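Long-range contacts in exported gluconolactonase (Xanthomonas campestris pv. campestris, PDB 3DR2), which probably hydrolyses gluconolactone to gluconate in glucose secondary metabolism, forming a dimer of calcium-binding six-bladed beta-propellers of the SMP-30 family: residues R67-W72 with V80-T85; S62-R67 with F87-A92; R8-A13 with R73-V78; P50-A55 with F284-Q289; R107-S112 with H119-R124. All coordinates share one frame; numbering follows the deposited sequence.

Contact 1: residues R67-W72 with V80-T85; sequences RRVLGW and VLLDAT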
# COMPACT_ATOMS: atom_id res chain seq x y z
N ARG A 67 2.97 -4.74 -0.81
CA ARG A 67 3.87 -5.78 -0.34
C ARG A 67 3.41 -7.20 -0.61
O ARG A 67 3.35 -8.05 0.28
CB ARG A 67 4.14 -5.56 1.16
CG ARG A 67 4.56 -4.12 1.44
CD ARG A 67 4.75 -3.82 2.92
NE ARG A 67 5.91 -4.52 3.48
CZ ARG A 67 6.42 -4.25 4.68
NH1 ARG A 67 5.89 -3.30 5.43
NH2 ARG A 67 7.48 -4.93 5.11
N ARG A 68 3.12 -7.46 -1.88
CA ARG A 68 2.70 -8.78 -2.33
C ARG A 68 3.22 -9.04 -3.72
O ARG A 68 3.49 -8.11 -4.47
CB ARG A 68 1.17 -8.86 -2.40
CG ARG A 68 0.45 -9.06 -1.08
CD ARG A 68 -1.05 -9.05 -1.33
NE ARG A 68 -1.83 -9.58 -0.22
CZ ARG A 68 -3.08 -9.23 0.04
NH1 ARG A 68 -3.68 -8.33 -0.72
NH2 ARG A 68 -3.74 -9.78 1.04
N VAL A 69 3.37 -10.32 -4.05
CA VAL A 69 3.75 -10.75 -5.39
C VAL A 69 2.50 -11.56 -5.76
O VAL A 69 2.18 -12.55 -5.09
CB VAL A 69 4.98 -11.65 -5.41
CG1 VAL A 69 5.11 -12.30 -6.78
CG2 VAL A 69 6.24 -10.83 -5.13
N LEU A 70 1.80 -11.13 -6.80
CA LEU A 70 0.56 -11.76 -7.24
C LEU A 70 0.75 -12.65 -8.45
O LEU A 70 1.72 -12.51 -9.19
CB LEU A 70 -0.47 -10.68 -7.56
CG LEU A 70 -0.69 -9.67 -6.43
CD1 LEU A 70 -1.50 -8.50 -6.92
CD2 LEU A 70 -1.38 -10.37 -5.26
N GLY A 71 -0.21 -13.55 -8.66
CA GLY A 71 -0.16 -14.45 -9.80
C GLY A 71 -1.50 -14.52 -10.52
O GLY A 71 -2.51 -14.90 -9.93
N TRP A 72 -1.49 -14.15 -11.80
CA TRP A 72 -2.70 -14.18 -12.61
C TRP A 72 -2.77 -15.53 -13.32
O TRP A 72 -1.84 -15.90 -14.03
CB TRP A 72 -2.66 -13.08 -13.66
CG TRP A 72 -3.80 -13.13 -14.64
CD1 TRP A 72 -5.07 -12.68 -14.45
CD2 TRP A 72 -3.76 -13.68 -15.96
NE1 TRP A 72 -5.83 -12.91 -15.58
CE2 TRP A 72 -5.05 -13.52 -16.52
CE3 TRP A 72 -2.76 -14.29 -16.73
CZ2 TRP A 72 -5.36 -13.95 -17.82
CZ3 TRP A 72 -3.07 -14.72 -18.02
CH2 TRP A 72 -4.37 -14.55 -18.55
N VAL A 80 -2.32 -14.74 -4.26
CA VAL A 80 -1.15 -14.12 -3.65
C VAL A 80 -0.08 -15.21 -3.62
O VAL A 80 -0.25 -16.24 -2.95
CB VAL A 80 -1.45 -13.65 -2.21
CG1 VAL A 80 -0.17 -13.08 -1.58
CG2 VAL A 80 -2.55 -12.59 -2.22
N LEU A 81 1.02 -14.99 -4.35
CA LEU A 81 2.12 -15.96 -4.41
C LEU A 81 3.10 -15.74 -3.26
O LEU A 81 3.60 -16.70 -2.68
CB LEU A 81 2.85 -15.85 -5.75
CG LEU A 81 2.03 -16.15 -7.01
CD1 LEU A 81 2.87 -15.91 -8.26
CD2 LEU A 81 1.55 -17.60 -6.96
N LEU A 82 3.37 -14.47 -2.95
CA LEU A 82 4.26 -14.11 -1.85
C LEU A 82 3.57 -12.97 -1.10
O LEU A 82 3.18 -11.98 -1.71
CB LEU A 82 5.62 -13.63 -2.38
CG LEU A 82 6.48 -14.70 -3.06
CD1 LEU A 82 7.74 -14.06 -3.63
CD2 LEU A 82 6.84 -15.77 -2.06
N ASP A 83 3.42 -13.12 0.21
CA ASP A 83 2.73 -12.11 1.02
C ASP A 83 3.65 -11.40 2.00
O ASP A 83 4.69 -11.93 2.40
CB ASP A 83 1.57 -12.78 1.77
CG ASP A 83 0.55 -11.78 2.28
OD1 ASP A 83 0.17 -10.85 1.52
OD2 ASP A 83 0.10 -11.93 3.44
N ALA A 84 3.26 -10.18 2.38
CA ALA A 84 4.02 -9.35 3.32
C ALA A 84 5.49 -9.30 2.94
O ALA A 84 6.38 -9.50 3.77
CB ALA A 84 3.86 -9.90 4.74
N THR A 85 5.74 -8.99 1.67
CA THR A 85 7.10 -8.93 1.13
C THR A 85 7.91 -7.74 1.62
O THR A 85 7.36 -6.77 2.16
CB THR A 85 7.07 -8.85 -0.38
OG1 THR A 85 6.63 -7.55 -0.77
CG2 THR A 85 6.12 -9.89 -0.96
O HOH W 1 5.91 -6.57 -3.29
O HOH W 2 -2.82 -11.58 2.95
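Val69 and Leu82 project together from the same face, with Val69 CB 3.7 Å from Leu82 CB and the CG2 branch of the valine against the leucine CD1. On the other face of the strand pair Leu70 and Val80 cross obliquely, Leu70 CD2 meeting Val80 CG2 at 3.9 Å. Leu81 points toward the partner strand, its CD1 3.7 Å from Gly71 CA. These residues belong to the outer antiparallel hairpin of a propeller blade, whose register is shifted by a classic beta bulge: Leu81 and Leu82 both face Val69, and Val69 O accepts from both of their amides. Farther out, Arg68 runs extended beside Asp83, and its NE forms a salt bridge with Asp83 OD1 at 2.9 Å while Val80 CG2 covers one guanidinium face. A water joins Arg68 NH2 to Asp83 OD2. Asp83 OD1 also pairs with Arg67 NH1 of the second subunit, and Arg68 NH1 and NH2 donate to Pro156 O and Gly159 O of that subunit. At the open end of the hairpin a bend at chi3 (69°) turns Arg67 NE onto Thr85 O, 3.0 Å away in the guanidinium plane, and Thr85 N donates back to Arg67 O.

Contact 2: residues S62-R67 with F87-A92; sequences SDLVGR and FTNGNA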
# COMPACT_ATOMS: atom_id res chain seq x y z
N SER A 62 4.32 -7.72 -9.13
CA SER A 62 4.32 -7.21 -7.76
C SER A 62 3.40 -6.05 -7.47
O SER A 62 3.15 -5.22 -8.33
CB SER A 62 5.73 -6.72 -7.38
OG SER A 62 6.70 -7.73 -7.52
N ASP A 63 2.88 -6.02 -6.25
CA ASP A 63 2.13 -4.85 -5.81
C ASP A 63 3.17 -4.33 -4.83
O ASP A 63 3.20 -4.74 -3.67
CB ASP A 63 0.85 -5.20 -5.06
CG ASP A 63 0.13 -3.95 -4.56
OD1 ASP A 63 -1.00 -4.06 -4.04
OD2 ASP A 63 0.70 -2.85 -4.70
N LEU A 64 4.06 -3.47 -5.32
CA LEU A 64 5.16 -2.93 -4.51
C LEU A 64 4.72 -2.33 -3.18
O LEU A 64 5.23 -2.70 -2.13
CB LEU A 64 5.90 -1.86 -5.32
CG LEU A 64 7.41 -1.66 -5.15
CD1 LEU A 64 7.73 -0.23 -5.58
CD2 LEU A 64 7.88 -1.90 -3.73
N VAL A 65 3.78 -1.40 -3.24
CA VAL A 65 3.30 -0.74 -2.04
C VAL A 65 2.46 -1.64 -1.14
O VAL A 65 2.46 -1.48 0.08
CB VAL A 65 2.54 0.54 -2.44
CG1 VAL A 65 1.90 1.19 -1.23
CG2 VAL A 65 3.51 1.51 -3.11
N GLY A 66 1.74 -2.58 -1.75
CA GLY A 66 0.91 -3.50 -1.00
C GLY A 66 1.70 -4.67 -0.44
O GLY A 66 1.16 -5.50 0.29
N ARG A 67 2.97 -4.74 -0.81
CA ARG A 67 3.87 -5.78 -0.34
C ARG A 67 3.41 -7.20 -0.61
O ARG A 67 3.35 -8.05 0.28
CB ARG A 67 4.14 -5.56 1.16
CG ARG A 67 4.56 -4.12 1.44
CD ARG A 67 4.75 -3.82 2.92
NE ARG A 67 5.91 -4.52 3.48
CZ ARG A 67 6.42 -4.25 4.68
NH1 ARG A 67 5.89 -3.30 5.43
NH2 ARG A 67 7.48 -4.93 5.11
N PHE A 87 9.03 -5.33 0.19
CA PHE A 87 8.90 -4.43 -0.94
C PHE A 87 9.50 -4.95 -2.23
O PHE A 87 10.37 -4.32 -2.83
CB PHE A 87 9.50 -3.06 -0.59
CG PHE A 87 8.85 -2.42 0.60
CD1 PHE A 87 9.39 -2.56 1.87
CD2 PHE A 87 7.65 -1.72 0.45
CE1 PHE A 87 8.75 -2.01 2.98
CE2 PHE A 87 7.01 -1.17 1.55
CZ PHE A 87 7.55 -1.32 2.82
N THR A 88 9.03 -6.12 -2.66
CA THR A 88 9.49 -6.73 -3.89
C THR A 88 9.01 -5.89 -5.08
O THR A 88 7.85 -5.47 -5.12
CB THR A 88 8.94 -8.16 -4.01
OG1 THR A 88 9.43 -8.94 -2.91
CG2 THR A 88 9.40 -8.82 -5.31
N ASN A 89 9.92 -5.66 -6.02
CA ASN A 89 9.64 -4.85 -7.20
C ASN A 89 9.72 -5.74 -8.45
O ASN A 89 8.77 -6.46 -8.76
CB ASN A 89 10.65 -3.69 -7.29
CG ASN A 89 10.27 -2.64 -8.33
OD1 ASN A 89 10.77 -1.51 -8.30
ND2 ASN A 89 9.38 -3.01 -9.25
N GLY A 90 10.85 -5.72 -9.14
CA GLY A 90 10.98 -6.54 -10.33
C GLY A 90 10.93 -8.04 -10.08
O GLY A 90 11.34 -8.52 -9.02
N ASN A 91 10.39 -8.78 -11.05
CA ASN A 91 10.32 -10.25 -11.01
C ASN A 91 10.82 -10.74 -12.36
O ASN A 91 10.71 -10.04 -13.37
CB ASN A 91 8.89 -10.77 -10.84
CG ASN A 91 8.27 -10.37 -9.53
OD1 ASN A 91 8.65 -10.86 -8.46
ND2 ASN A 91 7.30 -9.46 -9.60
N ALA A 92 11.36 -11.96 -12.37
CA ALA A 92 11.84 -12.60 -13.58
C ALA A 92 11.82 -14.10 -13.32
O ALA A 92 11.63 -14.53 -12.18
CB ALA A 92 13.26 -12.14 -13.90
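Arg67 lays its guanidinium flat on the ring of Phe87, with centres 4.2 Å apart and planes inclined by 20°. The overlap is offset: Phe87 CZ sits 3.4 Å above the guanidinium plane, while Arg67 NE lies toward the rim of the ring, and the aliphatic Arg67 CG adds an off-centre CH-pi contact. This cation-pi stack covers one face of a group whose NH1 pairs with Asp83 of the second subunit. Apolar packing is supplied by Leu64, which crosses Phe87 at about a right angle and brings CD2 to 3.7 Å from Phe87 CB. Hydrogen bonding centres on Ser62, whose OG donates to Asn89 O at 2.7 Å and accepts from Asn91 ND2 at 2.8 Å. Asn91 is itself positioned by His101 ND1 at its OD1 and by Gly49 O at its ND2. The contact thus bridges two neighbouring blades: strand 58-63 lies between 47-53 and 68-73 in one sheet, and strand 88-93 is the edge strand of the next, paired with 99-103.

Contact 3: residues R8-A13 with R73-V78; sequences RPAGPA and REDGTV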
# COMPACT_ATOMS: atom_id res chain seq x y z
N ARG A 8 -8.81 -12.33 -6.47
CA ARG A 8 -9.75 -12.11 -7.57
C ARG A 8 -10.27 -13.47 -8.00
O ARG A 8 -9.50 -14.38 -8.31
CB ARG A 8 -9.09 -11.43 -8.78
CG ARG A 8 -10.11 -11.09 -9.89
CD ARG A 8 -9.44 -10.76 -11.22
NE ARG A 8 -10.37 -10.23 -12.23
CZ ARG A 8 -11.13 -10.98 -13.03
NH1 ARG A 8 -11.10 -12.30 -12.96
NH2 ARG A 8 -11.90 -10.39 -13.94
N PRO A 9 -11.60 -13.65 -8.01
CA PRO A 9 -12.14 -14.95 -8.42
C PRO A 9 -11.99 -15.14 -9.92
O PRO A 9 -11.76 -14.18 -10.66
CB PRO A 9 -13.61 -14.86 -8.00
CG PRO A 9 -13.91 -13.40 -8.13
CD PRO A 9 -12.66 -12.75 -7.53
N ALA A 10 -12.09 -16.38 -10.38
CA ALA A 10 -11.98 -16.66 -11.80
C ALA A 10 -13.08 -15.85 -12.47
O ALA A 10 -14.11 -15.56 -11.85
CB ALA A 10 -12.18 -18.14 -12.07
N GLY A 11 -12.88 -15.47 -13.72
CA GLY A 11 -13.88 -14.69 -14.41
C GLY A 11 -13.28 -13.92 -15.57
O GLY A 11 -12.08 -13.61 -15.55
N PRO A 12 -14.09 -13.59 -16.58
CA PRO A 12 -13.63 -12.86 -17.76
C PRO A 12 -13.08 -11.47 -17.48
O PRO A 12 -13.49 -10.79 -16.53
CB PRO A 12 -14.87 -12.82 -18.65
CG PRO A 12 -16.00 -12.81 -17.66
CD PRO A 12 -15.54 -13.84 -16.66
N ALA A 13 -12.13 -11.06 -18.31
CA ALA A 13 -11.52 -9.75 -18.18
C ALA A 13 -12.54 -8.72 -18.67
O ALA A 13 -13.50 -9.06 -19.36
CB ALA A 13 -10.26 -9.67 -19.03
N ARG A 73 -3.87 -16.26 -13.09
CA ARG A 73 -4.08 -17.57 -13.71
C ARG A 73 -4.90 -17.33 -14.98
O ARG A 73 -5.67 -16.38 -15.06
CB ARG A 73 -4.86 -18.49 -12.76
CG ARG A 73 -4.39 -18.47 -11.31
CD ARG A 73 -2.90 -18.77 -11.14
NE ARG A 73 -2.59 -19.01 -9.73
CZ ARG A 73 -1.42 -19.45 -9.27
NH1 ARG A 73 -0.42 -19.71 -10.11
NH2 ARG A 73 -1.27 -19.68 -7.97
N GLU A 74 -4.76 -18.21 -15.97
CA GLU A 74 -5.47 -18.00 -17.23
C GLU A 74 -7.00 -18.00 -17.18
O GLU A 74 -7.64 -17.58 -18.14
CB GLU A 74 -4.95 -19.00 -18.27
CG GLU A 74 -3.45 -18.81 -18.54
CD GLU A 74 -2.94 -19.65 -19.68
OE1 GLU A 74 -3.07 -20.89 -19.62
OE2 GLU A 74 -2.40 -19.07 -20.65
N ASP A 75 -7.58 -18.45 -16.07
CA ASP A 75 -9.04 -18.43 -15.96
C ASP A 75 -9.49 -17.12 -15.31
O ASP A 75 -10.67 -16.92 -15.01
CB ASP A 75 -9.53 -19.65 -15.16
CG ASP A 75 -9.22 -19.54 -13.69
OD1 ASP A 75 -8.17 -18.97 -13.33
OD2 ASP A 75 -10.03 -20.05 -12.88
N GLY A 76 -8.52 -16.22 -15.11
CA GLY A 76 -8.82 -14.92 -14.53
C GLY A 76 -8.54 -14.79 -13.05
O GLY A 76 -8.56 -13.68 -12.51
N THR A 77 -8.31 -15.92 -12.39
CA THR A 77 -8.03 -15.92 -10.96
C THR A 77 -6.71 -15.23 -10.67
O THR A 77 -5.77 -15.31 -11.47
CB THR A 77 -7.93 -17.35 -10.42
OG1 THR A 77 -9.16 -18.04 -10.63
CG2 THR A 77 -7.61 -17.33 -8.93
N VAL A 78 -6.65 -14.53 -9.54
CA VAL A 78 -5.42 -13.88 -9.11
C VAL A 78 -5.20 -14.35 -7.68
O VAL A 78 -6.07 -14.19 -6.81
CB VAL A 78 -5.51 -12.34 -9.14
CG1 VAL A 78 -4.18 -11.74 -8.66
CG2 VAL A 78 -5.80 -11.86 -10.56
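Arg8 and Val78 meet as an antiparallel hydrogen-bonded pair, Val78 N donating to Arg8 O at 3.1 Å while the return bond from Arg8 N is weak. Their CB atoms touch at 3.7 Å. From there the arginine runs extended, CG anti to the backbone N (chi1 -175°), and its NH1 donates to Gly76 O at 2.9 Å, approaching from above the carbonyl plane. Three residues on, Gly11 N gives a straighter bond to Asp75 O (2.9 Å, 158°), and Ala10 CB packs against Asp75 OD2 and Thr77 OG1. The guanidinium is steadied from its own segment as well, Arg8 NH1 donating to Gly11 O at 3.1 Å and NH2 to Pro12 O. On the other segment a type I turn from Arg73 to Gly76 runs into an Asx turn, Asp75 OD1 accepting from Thr77 N. Beyond this shell, Tyr41 touches both Arg8 and Val78, and Arg73 forms a salt bridge with Asp79. The contact adds the N-terminal strand 6-8 to the outer edge of a blade, beside 78-83. With three backbone carbonyls around one guanidinium, the positive charge of Arg8 is probably met by carbonyl dipoles rather than by a counter-ion among the two segments.

Contact 4: residues P50-A55 with F284-Q289; sequences PAWWEA and FDQAQQ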
# COMPACT_ATOMS: atom_id res chain seq x y z
N PRO A 50 6.14 -7.40 -14.06
CA PRO A 50 5.43 -8.55 -14.61
C PRO A 50 6.39 -9.54 -15.27
O PRO A 50 7.30 -9.15 -15.99
CB PRO A 50 4.49 -7.92 -15.62
CG PRO A 50 5.32 -6.76 -16.15
CD PRO A 50 5.93 -6.19 -14.88
N ALA A 51 6.17 -10.83 -15.02
CA ALA A 51 7.01 -11.87 -15.58
C ALA A 51 6.16 -13.10 -15.86
O ALA A 51 5.43 -13.57 -14.99
CB ALA A 51 8.14 -12.21 -14.62
N TRP A 52 6.26 -13.62 -17.08
CA TRP A 52 5.50 -14.80 -17.45
C TRP A 52 6.20 -16.05 -16.92
O TRP A 52 7.38 -16.27 -17.19
CB TRP A 52 5.35 -14.89 -18.97
CG TRP A 52 4.67 -16.15 -19.41
CD1 TRP A 52 5.26 -17.24 -19.97
CD2 TRP A 52 3.28 -16.47 -19.26
NE1 TRP A 52 4.32 -18.22 -20.20
CE2 TRP A 52 3.10 -17.78 -19.77
CE3 TRP A 52 2.17 -15.79 -18.76
CZ2 TRP A 52 1.85 -18.42 -19.78
CZ3 TRP A 52 0.92 -16.42 -18.77
CH2 TRP A 52 0.78 -17.73 -19.28
N TRP A 53 5.46 -16.86 -16.18
CA TRP A 53 5.96 -18.09 -15.58
C TRP A 53 5.35 -19.28 -16.31
O TRP A 53 4.26 -19.75 -15.95
CB TRP A 53 5.55 -18.09 -14.10
CG TRP A 53 6.25 -19.10 -13.24
CD1 TRP A 53 7.33 -19.86 -13.57
CD2 TRP A 53 5.93 -19.42 -11.88
NE1 TRP A 53 7.71 -20.63 -12.49
CE2 TRP A 53 6.86 -20.37 -11.44
CE3 TRP A 53 4.94 -18.98 -10.99
CZ2 TRP A 53 6.84 -20.90 -10.15
CZ3 TRP A 53 4.92 -19.51 -9.70
CH2 TRP A 53 5.87 -20.46 -9.30
N GLU A 54 6.04 -19.76 -17.33
CA GLU A 54 5.57 -20.88 -18.14
C GLU A 54 5.18 -22.13 -17.35
O GLU A 54 4.11 -22.70 -17.56
CB GLU A 54 6.63 -21.25 -19.19
CG GLU A 54 6.26 -22.43 -20.08
CD GLU A 54 5.16 -22.12 -21.09
OE1 GLU A 54 4.60 -21.01 -21.08
OE2 GLU A 54 4.84 -23.02 -21.90
N ALA A 55 6.05 -22.55 -16.44
CA ALA A 55 5.80 -23.74 -15.63
C ALA A 55 4.43 -23.73 -14.93
O ALA A 55 3.84 -24.79 -14.70
CB ALA A 55 6.91 -23.91 -14.60
N PHE A 284 5.79 -9.98 -22.28
CA PHE A 284 4.97 -10.85 -23.11
C PHE A 284 4.90 -12.22 -22.48
O PHE A 284 5.70 -12.55 -21.59
CB PHE A 284 5.57 -11.04 -24.50
CG PHE A 284 5.28 -9.92 -25.45
CD1 PHE A 284 6.17 -8.88 -25.61
CD2 PHE A 284 4.10 -9.92 -26.18
CE1 PHE A 284 5.90 -7.84 -26.51
CE2 PHE A 284 3.81 -8.89 -27.08
CZ PHE A 284 4.72 -7.85 -27.24
N ASP A 285 3.95 -13.03 -22.93
CA ASP A 285 3.86 -14.39 -22.45
C ASP A 285 4.87 -15.15 -23.31
O ASP A 285 5.52 -14.57 -24.18
CB ASP A 285 2.43 -14.94 -22.63
CG ASP A 285 1.98 -14.94 -24.08
OD1 ASP A 285 2.51 -14.14 -24.88
OD2 ASP A 285 1.07 -15.72 -24.40
N GLN A 286 5.01 -16.44 -23.04
CA GLN A 286 5.93 -17.31 -23.77
C GLN A 286 5.85 -17.16 -25.29
O GLN A 286 6.86 -16.92 -25.96
CB GLN A 286 5.62 -18.75 -23.38
CG GLN A 286 6.72 -19.45 -22.62
CD GLN A 286 7.81 -19.92 -23.54
OE1 GLN A 286 8.41 -19.12 -24.27
NE2 GLN A 286 8.08 -21.21 -23.52
N ALA A 287 4.65 -17.30 -25.83
CA ALA A 287 4.44 -17.21 -27.27
C ALA A 287 4.48 -15.79 -27.84
O ALA A 287 4.50 -15.60 -29.06
CB ALA A 287 3.10 -17.86 -27.63
N GLN A 288 4.52 -14.81 -26.95
CA GLN A 288 4.52 -13.40 -27.34
C GLN A 288 3.25 -13.10 -28.12
O GLN A 288 3.26 -12.39 -29.12
CB GLN A 288 5.78 -13.05 -28.16
CG GLN A 288 7.08 -13.48 -27.48
CD GLN A 288 8.31 -12.69 -27.91
OE1 GLN A 288 8.38 -12.16 -29.02
NE2 GLN A 288 9.30 -12.63 -27.03
N GLN A 289 2.14 -13.66 -27.64
CA GLN A 289 0.83 -13.46 -28.25
C GLN A 289 -0.04 -12.62 -27.33
O GLN A 289 -1.16 -12.26 -27.68
CB GLN A 289 0.14 -14.79 -28.53
CG GLN A 289 0.69 -15.54 -29.74
CD GLN A 289 0.37 -14.85 -31.05
OE1 GLN A 289 0.98 -15.14 -32.08
NE2 GLN A 289 -0.61 -13.95 -31.03
O HOH W 3 7.56 -12.42 -19.36
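Trp52 and the type I turn of Asp285 to Gln288 meet at the junction between two propeller blades, where the end of strand 47-53 faces the connection between strands 281-284 and 290-295. With chi1 at 175°, Trp52 CG stands beside its own carbonyl carbon and meets Asp285 CA at 3.6 Å, and the indole carries the turn on one of its faces. Asp285 CB sits over the centre of the six-membered ring, 4.0 Å from its centroid, in a CH-pi contact. Over the five-membered part lies the next residue's backbone, with Gln286 N 3.2 Å from Trp52 CD1. The ring's rotation is fixed from its edge: Trp52 NE1 donates to Glu54 OE1 at 2.9 Å, the oxygen lying in the ring plane. That same Glu54 OE1 is close to Gln286 CG, and the two side chains cross at about a right angle with carboxylate and amide planes 87° apart. Asp285 is held in turn by its carboxylate, since OD1 accepts from Gln289 N on the syn lone pair and OD2 forms a salt bridge with Arg290 NE. A water links the two backbones, accepting from Trp52 N and donating to Phe284 O, each at 2.9 Å.

Contact 5: residues R107-S112 with H119-R124; sequences RAITRS and HLLVGR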
# COMPACT_ATOMS: atom_id res chain seq x y z
N ARG A 107 16.97 -4.99 0.10
CA ARG A 107 17.99 -4.39 -0.77
C ARG A 107 18.84 -5.51 -1.37
O ARG A 107 20.06 -5.54 -1.21
CB ARG A 107 18.84 -3.41 0.05
CG ARG A 107 18.01 -2.24 0.59
CD ARG A 107 18.70 -1.43 1.67
NE ARG A 107 19.90 -0.75 1.20
CZ ARG A 107 20.63 0.08 1.94
NH1 ARG A 107 20.29 0.33 3.20
NH2 ARG A 107 21.72 0.64 1.44
N ALA A 108 18.18 -6.41 -2.08
CA ALA A 108 18.88 -7.54 -2.66
C ALA A 108 18.10 -8.26 -3.74
O ALA A 108 16.97 -7.89 -4.06
CB ALA A 108 19.21 -8.53 -1.54
N ILE A 109 18.75 -9.28 -4.29
CA ILE A 109 18.16 -10.14 -5.30
C ILE A 109 17.87 -11.44 -4.56
O ILE A 109 18.76 -11.99 -3.90
CB ILE A 109 19.14 -10.46 -6.45
CG1 ILE A 109 19.56 -9.17 -7.16
CG2 ILE A 109 18.50 -11.43 -7.43
CD1 ILE A 109 18.40 -8.41 -7.80
N THR A 110 16.63 -11.93 -4.65
CA THR A 110 16.25 -13.17 -3.97
C THR A 110 15.63 -14.14 -4.98
O THR A 110 15.32 -13.75 -6.11
CB THR A 110 15.25 -12.89 -2.83
OG1 THR A 110 14.02 -12.39 -3.37
CG2 THR A 110 15.82 -11.85 -1.87
N ARG A 111 15.46 -15.39 -4.57
CA ARG A 111 14.88 -16.41 -5.45
C ARG A 111 13.91 -17.28 -4.65
O ARG A 111 14.26 -17.79 -3.59
CB ARG A 111 16.00 -17.27 -6.05
CG ARG A 111 15.55 -18.31 -7.07
CD ARG A 111 16.76 -18.95 -7.75
NE ARG A 111 17.59 -19.65 -6.77
CZ ARG A 111 18.89 -19.90 -6.93
NH1 ARG A 111 19.51 -19.50 -8.03
NH2 ARG A 111 19.55 -20.55 -5.98
N SER A 112 12.70 -17.46 -5.17
CA SER A 112 11.69 -18.26 -4.48
C SER A 112 11.74 -19.74 -4.82
O SER A 112 12.10 -20.13 -5.93
CB SER A 112 10.28 -17.76 -4.83
OG SER A 112 10.11 -16.40 -4.48
N HIS A 119 14.54 -16.77 -0.96
CA HIS A 119 15.85 -16.85 -0.32
C HIS A 119 16.86 -15.88 -0.94
O HIS A 119 16.85 -15.64 -2.15
CB HIS A 119 16.37 -18.28 -0.42
CG HIS A 119 15.45 -19.29 0.18
ND1 HIS A 119 15.22 -19.37 1.54
CD2 HIS A 119 14.67 -20.24 -0.39
CE1 HIS A 119 14.34 -20.33 1.77
NE2 HIS A 119 13.99 -20.87 0.62
N LEU A 120 17.73 -15.33 -0.10
CA LEU A 120 18.75 -14.38 -0.54
C LEU A 120 19.79 -14.93 -1.52
O LEU A 120 20.38 -15.98 -1.28
CB LEU A 120 19.47 -13.81 0.68
CG LEU A 120 20.69 -12.91 0.46
CD1 LEU A 120 20.27 -11.56 -0.12
CD2 LEU A 120 21.40 -12.70 1.78
N LEU A 121 20.00 -14.22 -2.62
CA LEU A 121 21.01 -14.61 -3.60
C LEU A 121 22.22 -13.69 -3.40
O LEU A 121 23.35 -14.16 -3.29
CB LEU A 121 20.49 -14.47 -5.03
CG LEU A 121 19.51 -15.51 -5.58
CD1 LEU A 121 19.43 -15.37 -7.10
CD2 LEU A 121 19.97 -16.92 -5.22
N VAL A 122 21.97 -12.38 -3.36
CA VAL A 122 23.03 -11.41 -3.15
C VAL A 122 22.45 -10.09 -2.67
O VAL A 122 21.45 -9.61 -3.20
CB VAL A 122 23.85 -11.17 -4.46
CG1 VAL A 122 22.99 -10.51 -5.52
CG2 VAL A 122 25.06 -10.32 -4.15
N GLY A 123 23.07 -9.50 -1.65
CA GLY A 123 22.57 -8.25 -1.11
C GLY A 123 23.64 -7.21 -0.87
O GLY A 123 23.38 -6.16 -0.27
N ARG A 124 24.85 -7.49 -1.34
CA ARG A 124 25.95 -6.56 -1.14
C ARG A 124 26.90 -6.51 -2.32
O ARG A 124 26.93 -7.42 -3.16
CB ARG A 124 26.76 -6.94 0.10
CG ARG A 124 26.01 -6.81 1.41
CD ARG A 124 26.81 -7.36 2.59
NE ARG A 124 26.05 -7.25 3.84
CZ ARG A 124 25.98 -6.15 4.58
NH1 ARG A 124 26.65 -5.06 4.22
NH2 ARG A 124 25.22 -6.13 5.67
O HOH W 4 21.26 -5.84 1.37
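Arg111 and Leu121 cross at about a right angle, and the Leu121 CD2 methyl stands 3.6 Å above the centre of the guanidinium plane. A bend at chi3 (62°) brings Arg111 NE to 3.9 Å from Leu121 CD2. Ile109 and Val122 instead run abreast, with Ile109 CB 4.0 Å from Val122 CG1, while Ile109 CG2 approaches Leu121 CD1. Elsewhere Ala108 CB meets Leu120 CD1 at 3.5 Å and is packed tightly on Gly123 CA. The hairpin of strands 108-112 and 118-120 carries a classic beta bulge: Leu121 and Val122 both face Ile109, whose O accepts from Leu121 N at 2.9 Å and from Val122 N at 3.3 Å. Arg111 and His119 exchange two backbone bonds, and a water lies within hydrogen-bonding distance of Arg107 O and Gly123 O. Both amides at the corner, Leu121 N and Val122 N, thus find an acceptor in Ile109 O, while the guanidinium of Arg111, close to the like-charged Arg98, has the Leu121 methyl over one face.

How the contacts relate
From the N terminus, contact 3 opens first, closing the long loop from 8-13 to 73-78 and adding strand 6-8 to the blade that holds strands 47-53 and 78-83. Contact 4 opens inside that loop at 50-55 but closes only at 284-289, so the two cross; it ties this blade, across some three quarters of the chain, to the neighbouring one that combines strand 38-41 with the C-terminal strands. Contacts 2, 1 and 5 nest within contact 4. Contact 1 is a hairpin inside the loop closed by contact 2, which shares Arg67 with it and reaches the next blade; both border the second subunit. Contact 3 crosses both. Contact 5 follows in series as that blade's outer hairpin, where Ser112 touches Leu82.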